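Local coordinates for probable sugar ABC transporter, sugar-binding protein (Streptococcus pneumoniae, PDB 2W7Y) that binds the blood group A-trisaccharide as a solute-binding protein, probably delivering glycans to an ABC sugar transporter, at residues 41-46 with 91-96; 87-92 with 101-106. All coordinates share one frame; numbering follows the deposited sequence.

Contact 1. Residues 41-46 with 91-96. With FUC (alpha-L-fucopyranose), chain C; GAL (beta-D-galactopyranose), chain B.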
loop_
_atom_site.group_PDB
_atom_site.type_symbol
_atom_site.label_atom_id
_atom_site.label_comp_id
_atom_site.label_asym_id
_atom_site.label_seq_id
_atom_site.Cartn_x
_atom_site.Cartn_y
_atom_site.Cartn_z
ATOM N N GLU A 41 -24.510 5.392 0.226
ATOM C CA GLU A 41 -23.548 5.641 -0.847
ATOM C C GLU A 41 -22.168 5.069 -0.510
ATOM O O GLU A 41 -21.575 5.416 0.513
ATOM C CB GLU A 41 -23.470 7.147 -1.170
ATOM C CG GLU A 41 -22.917 8.032 -0.044
ATOM C CD GLU A 41 -23.079 9.534 -0.284
ATOM O OE1 GLU A 41 -22.536 10.326 0.527
ATOM O OE2 GLU A 41 -23.748 9.923 -1.268
ATOM N N PHE A 42 -21.667 4.185 -1.371
ATOM C CA PHE A 42 -20.368 3.554 -1.154
ATOM C C PHE A 42 -19.361 3.945 -2.232
ATOM O O PHE A 42 -19.515 3.582 -3.394
ATOM C CB PHE A 42 -20.509 2.024 -1.024
ATOM C CG PHE A 42 -19.210 1.266 -1.184
ATOM C CD1 PHE A 42 -18.131 1.497 -0.325
ATOM C CD2 PHE A 42 -19.067 0.320 -2.192
ATOM C CE1 PHE A 42 -16.925 0.803 -0.473
ATOM C CE2 PHE A 42 -17.870 -0.383 -2.348
ATOM C CZ PHE A 42 -16.796 -0.143 -1.484
ATOM N N TYR A 43 -18.329 4.682 -1.831
ATOM C CA TYR A 43 -17.296 5.139 -2.756
ATOM C C TYR A 43 -16.090 4.197 -2.788
ATOM O O TYR A 43 -15.555 3.826 -1.742
ATOM C CB TYR A 43 -16.871 6.583 -2.431
ATOM C CG TYR A 43 -18.009 7.572 -2.551
ATOM C CD1 TYR A 43 -18.777 7.917 -1.438
ATOM C CD2 TYR A 43 -18.338 8.139 -3.784
ATOM C CE1 TYR A 43 -19.835 8.807 -1.544
ATOM C CE2 TYR A 43 -19.400 9.032 -3.901
ATOM C CZ TYR A 43 -20.145 9.362 -2.778
ATOM O OH TYR A 43 -21.196 10.250 -2.884
ATOM N N HIS A 44 -15.684 3.817 -3.999
ATOM C CA HIS A 44 -14.504 2.970 -4.235
ATOM C C HIS A 44 -13.748 3.418 -5.494
ATOM O O HIS A 44 -14.276 4.192 -6.292
ATOM C CB HIS A 44 -14.914 1.501 -4.350
ATOM C CG HIS A 44 -15.759 1.199 -5.549
ATOM N ND1 HIS A 44 -17.135 1.276 -5.530
ATOM C CD2 HIS A 44 -15.420 0.823 -6.805
ATOM C CE1 HIS A 44 -17.609 0.961 -6.722
ATOM N NE2 HIS A 44 -16.589 0.680 -7.515
ATOM N N GLY A 45 -12.520 2.932 -5.669
ATOM C CA GLY A 45 -11.701 3.303 -6.822
ATOM C C GLY A 45 -11.594 2.259 -7.926
ATOM O O GLY A 45 -10.704 2.332 -8.773
ATOM N N TYR A 46 -12.504 1.291 -7.928
ATOM C CA TYR A 46 -12.524 0.261 -8.964
ATOM C C TYR A 46 -13.435 0.683 -10.119
ATOM O O TYR A 46 -14.563 0.206 -10.256
ATOM C CB TYR A 46 -12.922 -1.094 -8.374
ATOM C CG TYR A 46 -11.969 -1.600 -7.309
ATOM C CD1 TYR A 46 -10.737 -2.161 -7.653
ATOM C CD2 TYR A 46 -12.296 -1.512 -5.960
ATOM C CE1 TYR A 46 -9.855 -2.620 -6.674
ATOM C CE2 TYR A 46 -11.422 -1.973 -4.972
ATOM C CZ TYR A 46 -10.204 -2.525 -5.336
ATOM O OH TYR A 46 -9.327 -2.978 -4.370
ATOM N N ASN A 91 -11.888 14.189 1.965
ATOM C CA ASN A 91 -11.432 15.496 2.458
ATOM C C ASN A 91 -12.379 16.659 2.155
ATOM O O ASN A 91 -12.476 17.610 2.939
ATOM C CB ASN A 91 -10.031 15.820 1.922
ATOM C CG ASN A 91 -8.969 14.831 2.392
ATOM O OD1 ASN A 91 -9.050 14.266 3.485
ATOM N ND2 ASN A 91 -7.959 14.627 1.559
ATOM N N ASN A 92 -13.066 16.585 1.016
ATOM C CA ASN A 92 -14.076 17.582 0.674
ATOM C C ASN A 92 -15.302 17.492 1.582
ATOM O O ASN A 92 -15.943 18.501 1.862
ATOM C CB ASN A 92 -14.484 17.489 -0.801
ATOM C CG ASN A 92 -13.372 17.927 -1.751
ATOM O OD1 ASN A 92 -12.459 18.669 -1.373
ATOM N ND2 ASN A 92 -13.450 17.467 -2.998
ATOM N N LYS A 93 -15.616 16.286 2.048
ATOM C CA LYS A 93 -16.699 16.113 3.014
ATOM C C LYS A 93 -16.281 16.459 4.444
ATOM O O LYS A 93 -17.056 17.073 5.175
ATOM C CB LYS A 93 -17.316 14.712 2.923
ATOM C CG LYS A 93 -17.987 14.443 1.582
ATOM C CD LYS A 93 -19.177 13.508 1.692
ATOM C CE LYS A 93 -19.856 13.353 0.335
ATOM N NZ LYS A 93 -21.181 12.658 0.410
ATOM N N VAL A 94 -15.058 16.086 4.828
ATOM C CA VAL A 94 -14.494 16.432 6.147
ATOM C C VAL A 94 -14.507 17.947 6.388
ATOM O O VAL A 94 -14.898 18.405 7.464
ATOM C CB VAL A 94 -13.070 15.834 6.352
ATOM C CG1 VAL A 94 -12.410 16.367 7.626
ATOM C CG2 VAL A 94 -13.131 14.316 6.399
ATOM N N ALA A 95 -14.079 18.712 5.382
ATOM C CA ALA A 95 -14.320 20.154 5.351
ATOM C C ALA A 95 -15.822 20.361 5.198
ATOM O O ALA A 95 -16.431 19.811 4.285
ATOM C CB ALA A 95 -13.566 20.805 4.199
ATOM N N SER A 96 -16.406 21.149 6.096
ATOM C CA SER A 96 -17.872 21.280 6.260
ATOM C C SER A 96 -18.480 20.173 7.145
ATOM O O SER A 96 -19.700 19.990 7.183
ATOM C CB SER A 96 -18.626 21.455 4.922
ATOM O OG SER A 96 -18.795 20.232 4.234
HETATM C C1 FUC C . -5.535 1.330 -5.817
HETATM C C2 FUC C . -5.445 1.854 -7.252
HETATM C C3 FUC C . -6.466 1.127 -8.129
HETATM C C4 FUC C . -7.872 1.321 -7.560
HETATM C C5 FUC C . -7.895 0.860 -6.099
HETATM C C6 FUC C . -9.232 1.131 -5.417
HETATM O O2 FUC C . -4.147 1.642 -7.749
HETATM O O3 FUC C . -6.390 1.558 -9.471
HETATM O O4 FUC C . -8.257 2.679 -7.653
HETATM O O5 FUC C . -6.864 1.466 -5.332
HETATM C C1 GAL B . -5.619 -1.942 -4.525
HETATM C C2 GAL B . -4.963 -0.563 -4.449
HETATM C C3 GAL B . -3.530 -0.672 -3.920
HETATM C C4 GAL B . -3.449 -1.535 -2.656
HETATM C C5 GAL B . -4.133 -2.883 -2.928
HETATM C C6 GAL B . -4.113 -3.848 -1.740
HETATM O O1 GAL B . -7.001 -1.778 -4.744
HETATM O O2 GAL B . -4.968 -0.004 -5.746
HETATM O O3 GAL B . -3.005 0.616 -3.689
HETATM O O4 GAL B . -4.060 -0.847 -1.590
HETATM O O5 GAL B . -5.475 -2.660 -3.318
HETATM O O6 GAL B . -4.277 -5.170 -2.219
#

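Contact 2. Residues 87-92 with 101-106. With GAL (beta-D-galactopyranose), chain B; FUC (alpha-L-fucopyranose), chain C.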
loop_
_atom_site.group_PDB
_atom_site.type_symbol
_atom_site.label_atom_id
_atom_site.label_comp_id
_atom_site.label_asym_id
_atom_site.label_seq_id
_atom_site.Cartn_x
_atom_site.Cartn_y
_atom_site.Cartn_z
ATOM N N LYS A 87 -9.102 10.272 -1.910
ATOM C CA LYS A 87 -8.851 11.151 -0.766
ATOM C C LYS A 87 -9.637 12.456 -0.862
ATOM O O LYS A 87 -10.020 13.021 0.163
ATOM C CB LYS A 87 -7.358 11.447 -0.620
ATOM C CG LYS A 87 -6.524 10.248 -0.204
ATOM C CD LYS A 87 -5.138 10.648 0.309
ATOM C CE LYS A 87 -4.277 11.308 -0.763
ATOM N NZ LYS A 87 -4.041 10.425 -1.935
ATOM N N ASP A 88 -9.870 12.924 -2.089
ATOM C CA ASP A 88 -10.665 14.127 -2.337
ATOM C C ASP A 88 -12.127 13.958 -1.909
ATOM O O ASP A 88 -12.691 14.857 -1.291
ATOM C CB ASP A 88 -10.577 14.553 -3.806
ATOM C CG ASP A 88 -9.214 15.135 -4.176
ATOM O OD1 ASP A 88 -8.324 15.236 -3.302
ATOM O OD2 ASP A 88 -9.036 15.498 -5.356
ATOM N N ILE A 89 -12.728 12.809 -2.225
ATOM C CA ILE A 89 -14.097 12.500 -1.776
ATOM C C ILE A 89 -14.230 12.643 -0.263
ATOM O O ILE A 89 -15.173 13.263 0.224
ATOM C CB ILE A 89 -14.583 11.090 -2.237
ATOM C CG1 ILE A 89 -15.005 11.116 -3.703
ATOM C CG2 ILE A 89 -15.787 10.623 -1.428
ATOM C CD1 ILE A 89 -13.881 10.874 -4.650
HETATM N N MSE A 90 -13.268 12.081 0.464
HETATM C CA MSE A 90 -13.228 12.155 1.923
HETATM C C MSE A 90 -12.973 13.573 2.436
HETATM O O MSE A 90 -13.749 14.088 3.241
HETATM C CB MSE A 90 -12.169 11.190 2.469
HETATM C CG MSE A 90 -11.934 11.283 3.974
HETATM SE SE MSE A 90 -10.655 9.957 4.632
HETATM C CE MSE A 90 -9.093 10.463 3.574
ATOM N N ASN A 91 -11.888 14.189 1.965
ATOM C CA ASN A 91 -11.432 15.496 2.458
ATOM C C ASN A 91 -12.379 16.659 2.155
ATOM O O ASN A 91 -12.476 17.610 2.939
ATOM C CB ASN A 91 -10.031 15.820 1.922
ATOM C CG ASN A 91 -8.969 14.831 2.392
ATOM O OD1 ASN A 91 -9.050 14.266 3.485
ATOM N ND2 ASN A 91 -7.959 14.627 1.559
ATOM N N ASN A 92 -13.066 16.585 1.016
ATOM C CA ASN A 92 -14.076 17.582 0.674
ATOM C C ASN A 92 -15.302 17.492 1.582
ATOM O O ASN A 92 -15.943 18.501 1.862
ATOM C CB ASN A 92 -14.484 17.489 -0.801
ATOM C CG ASN A 92 -13.372 17.927 -1.751
ATOM O OD1 ASN A 92 -12.459 18.669 -1.373
ATOM N ND2 ASN A 92 -13.450 17.467 -2.998
ATOM N N ASP A 101 -20.809 8.316 3.318
ATOM C CA ASP A 101 -21.499 7.230 4.028
ATOM C C ASP A 101 -20.573 6.032 4.251
ATOM O O ASP A 101 -20.354 5.608 5.385
ATOM C CB ASP A 101 -22.764 6.801 3.281
ATOM C CG ASP A 101 -23.856 7.858 3.304
ATOM O OD1 ASP A 101 -24.835 7.693 2.545
ATOM O OD2 ASP A 101 -23.754 8.844 4.073
ATOM N N VAL A 102 -20.036 5.500 3.156
ATOM C CA VAL A 102 -19.048 4.423 3.192
ATOM C C VAL A 102 -17.997 4.751 2.141
ATOM O O VAL A 102 -18.338 5.131 1.020
ATOM C CB VAL A 102 -19.676 3.031 2.867
ATOM C CG1 VAL A 102 -18.618 1.914 2.917
ATOM C CG2 VAL A 102 -20.828 2.705 3.811
ATOM N N ILE A 103 -16.722 4.636 2.508
ATOM C CA ILE A 103 -15.642 4.757 1.531
ATOM C C ILE A 103 -14.596 3.661 1.724
ATOM O O ILE A 103 -14.201 3.373 2.852
ATOM C CB ILE A 103 -15.000 6.183 1.512
ATOM C CG1 ILE A 103 -14.007 6.325 0.344
ATOM C CG2 ILE A 103 -14.372 6.533 2.873
ATOM C CD1 ILE A 103 -13.737 7.755 -0.095
ATOM N N ASP A 104 -14.195 3.032 0.621
ATOM C CA ASP A 104 -13.039 2.144 0.610
ATOM C C ASP A 104 -11.823 2.963 0.206
ATOM O O ASP A 104 -11.677 3.365 -0.951
ATOM C CB ASP A 104 -13.240 0.946 -0.335
ATOM C CG ASP A 104 -11.982 0.076 -0.466
ATOM O OD1 ASP A 104 -11.803 -0.542 -1.538
ATOM O OD2 ASP A 104 -11.167 0.016 0.485
ATOM N N LEU A 105 -10.959 3.205 1.183
ATOM C CA LEU A 105 -9.813 4.082 1.020
ATOM C C LEU A 105 -8.671 3.445 0.234
ATOM O O LEU A 105 -7.760 4.146 -0.200
ATOM C CB LEU A 105 -9.334 4.575 2.387
ATOM C CG LEU A 105 -10.242 5.618 3.046
ATOM C CD1 LEU A 105 -9.759 5.923 4.445
ATOM C CD2 LEU A 105 -10.296 6.896 2.199
ATOM N N ALA A 106 -8.731 2.126 0.058
ATOM C CA ALA A 106 -7.806 1.383 -0.811
ATOM C C ALA A 106 -6.325 1.563 -0.459
ATOM O O ALA A 106 -5.482 1.706 -1.348
ATOM C CB ALA A 106 -8.055 1.730 -2.278
HETATM C C1 GAL B . -5.619 -1.942 -4.525
HETATM C C2 GAL B . -4.963 -0.563 -4.449
HETATM C C3 GAL B . -3.530 -0.672 -3.920
HETATM C C4 GAL B . -3.449 -1.535 -2.656
HETATM C C5 GAL B . -4.133 -2.883 -2.928
HETATM C C6 GAL B . -4.113 -3.848 -1.740
HETATM O O1 GAL B . -7.001 -1.778 -4.744
HETATM O O2 GAL B . -4.968 -0.004 -5.746
HETATM O O3 GAL B . -3.005 0.616 -3.689
HETATM O O4 GAL B . -4.060 -0.847 -1.590
HETATM O O5 GAL B . -5.475 -2.660 -3.318
HETATM O O6 GAL B . -4.277 -5.170 -2.219
HETATM C C1 FUC C . -5.535 1.330 -5.817
HETATM C C2 FUC C . -5.445 1.854 -7.252
HETATM C C3 FUC C . -6.466 1.127 -8.129
HETATM C C4 FUC C . -7.872 1.321 -7.560
HETATM C C5 FUC C . -7.895 0.860 -6.099
HETATM C C6 FUC C . -9.232 1.131 -5.417
HETATM O O2 FUC C . -4.147 1.642 -7.749
HETATM O O3 FUC C . -6.390 1.558 -9.471
HETATM O O4 FUC C . -8.257 2.679 -7.653
HETATM O O5 FUC C . -6.864 1.466 -5.332
#

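Contact 1. Residues 41-46 with 91-96
With chi1 at 65°, which sets CG between the backbone N and the carbonyl carbon, Glu41 sends an extended chain out to meet Lys93. Lys93 has CG beside its backbone N and bends at chi2 (-148°). The two chains arrive from opposite directions. They join the strand 39-44 to the last turn of helix 86-94, in one of the two alpha/beta lobes of a periplasmic-binding-protein-like fold. The link is a salt bridge at the protein surface. Lys93 NZ donates to Glu41 OE1 over 2.7 Å, on the syn side and 26° out of the carboxylate plane.

Tyr43 stands beside this pair. Its side chain crosses that of Lys93 at about a right angle, and its hydroxyl gives a weak hydrogen bond to the second carboxylate oxygen, Tyr43 OH to Glu41 OE2 at 3.0 Å. Both carboxylate oxygens thus have a partner, which probably limits rotation of the group. Pro100 packs against both Tyr43 and Lys93.

Where the strand ends, the same segment enters the glycan pocket. Fucose O4 donates to the backbone of Gly45, 2.7 Å from its O. Fucose C6 sits over the centre of one face of the Tyr46 ring, a CH-pi type contact 3.7 Å above the plane. Tyr46 OH and galactose O1 share a hydrogen bond of 2.6 Å.

Contact 2. Residues 87-92 with 101-106
Ile103 lays its CD1 methyl against the CG2 branch of Ile89, with 3.8 Å between Ile103 CD1 and Ile89 CG2. This is helix-on-sheet packing in one alpha/beta lobe of a solute-binding protein: helix 86-94 lies against strand 102-104. Ile103 holds CG1 anti to the backbone N (chi1 -172°), and with chi2 also near extended its CD1 reaches the helix. Ile103 CD1 also lies 4.1 Å from Ile89 CB, so one methyl meets both the branch point and a branch of its partner. The two isoleucines meet at a slant.

The second apolar pair lies one residue on along the helix and two along the other segment. Met90, built as selenomethionine, runs extended from the backbone to SE and then turns at chi3 (60°). Its side chain crosses that of Leu105 at about a right angle. The two leucine methyls both face the selenium: Met90 SE is 3.9 Å from Leu105 CD2 and 4.1 Å from Leu105 CD1. The terminal Met90 CE touches CD2 as well. Phe99 also packs on Met90, and Thr312 of the neighbouring strand touches both Ile103 and Leu105.

From Asp104 on, the backbone turns towards the sugar. Asp104 forms an Asx turn: Ala106 N donates to Asp104 OD2, which it meets from well above the carboxylate plane (68° out of it). Ala106 CB comes within 3.3 Å of fucose O5. The carbonyl beyond it, Ala106 O, accepts a hydrogen bond from galactose O4 at 2.9 Å.

Overall arrangement
From the N terminus, strand 39-44 runs into the pocket at Gly45 and Tyr46. The chain then passes through helix 54-69 and strand 76-81 to helix 86-94. Contact 1 closes this long loop of 44 residues at the end of that helix. Contact 2 closes a short one of eight residues, from the helix to strand 102-104. Neither loop nests in the other: the second starts where the first ends, and the contacts share Asn91 and Asn92. Strands 39-44 and 102-104 are parallel neighbours, joined by backbone hydrogen bonds, including Tyr43 with Val102 and Asp104. One helix is therefore tied to two adjacent strands, polar at the surface and apolar inside. Both strands lead to galactose and fucose.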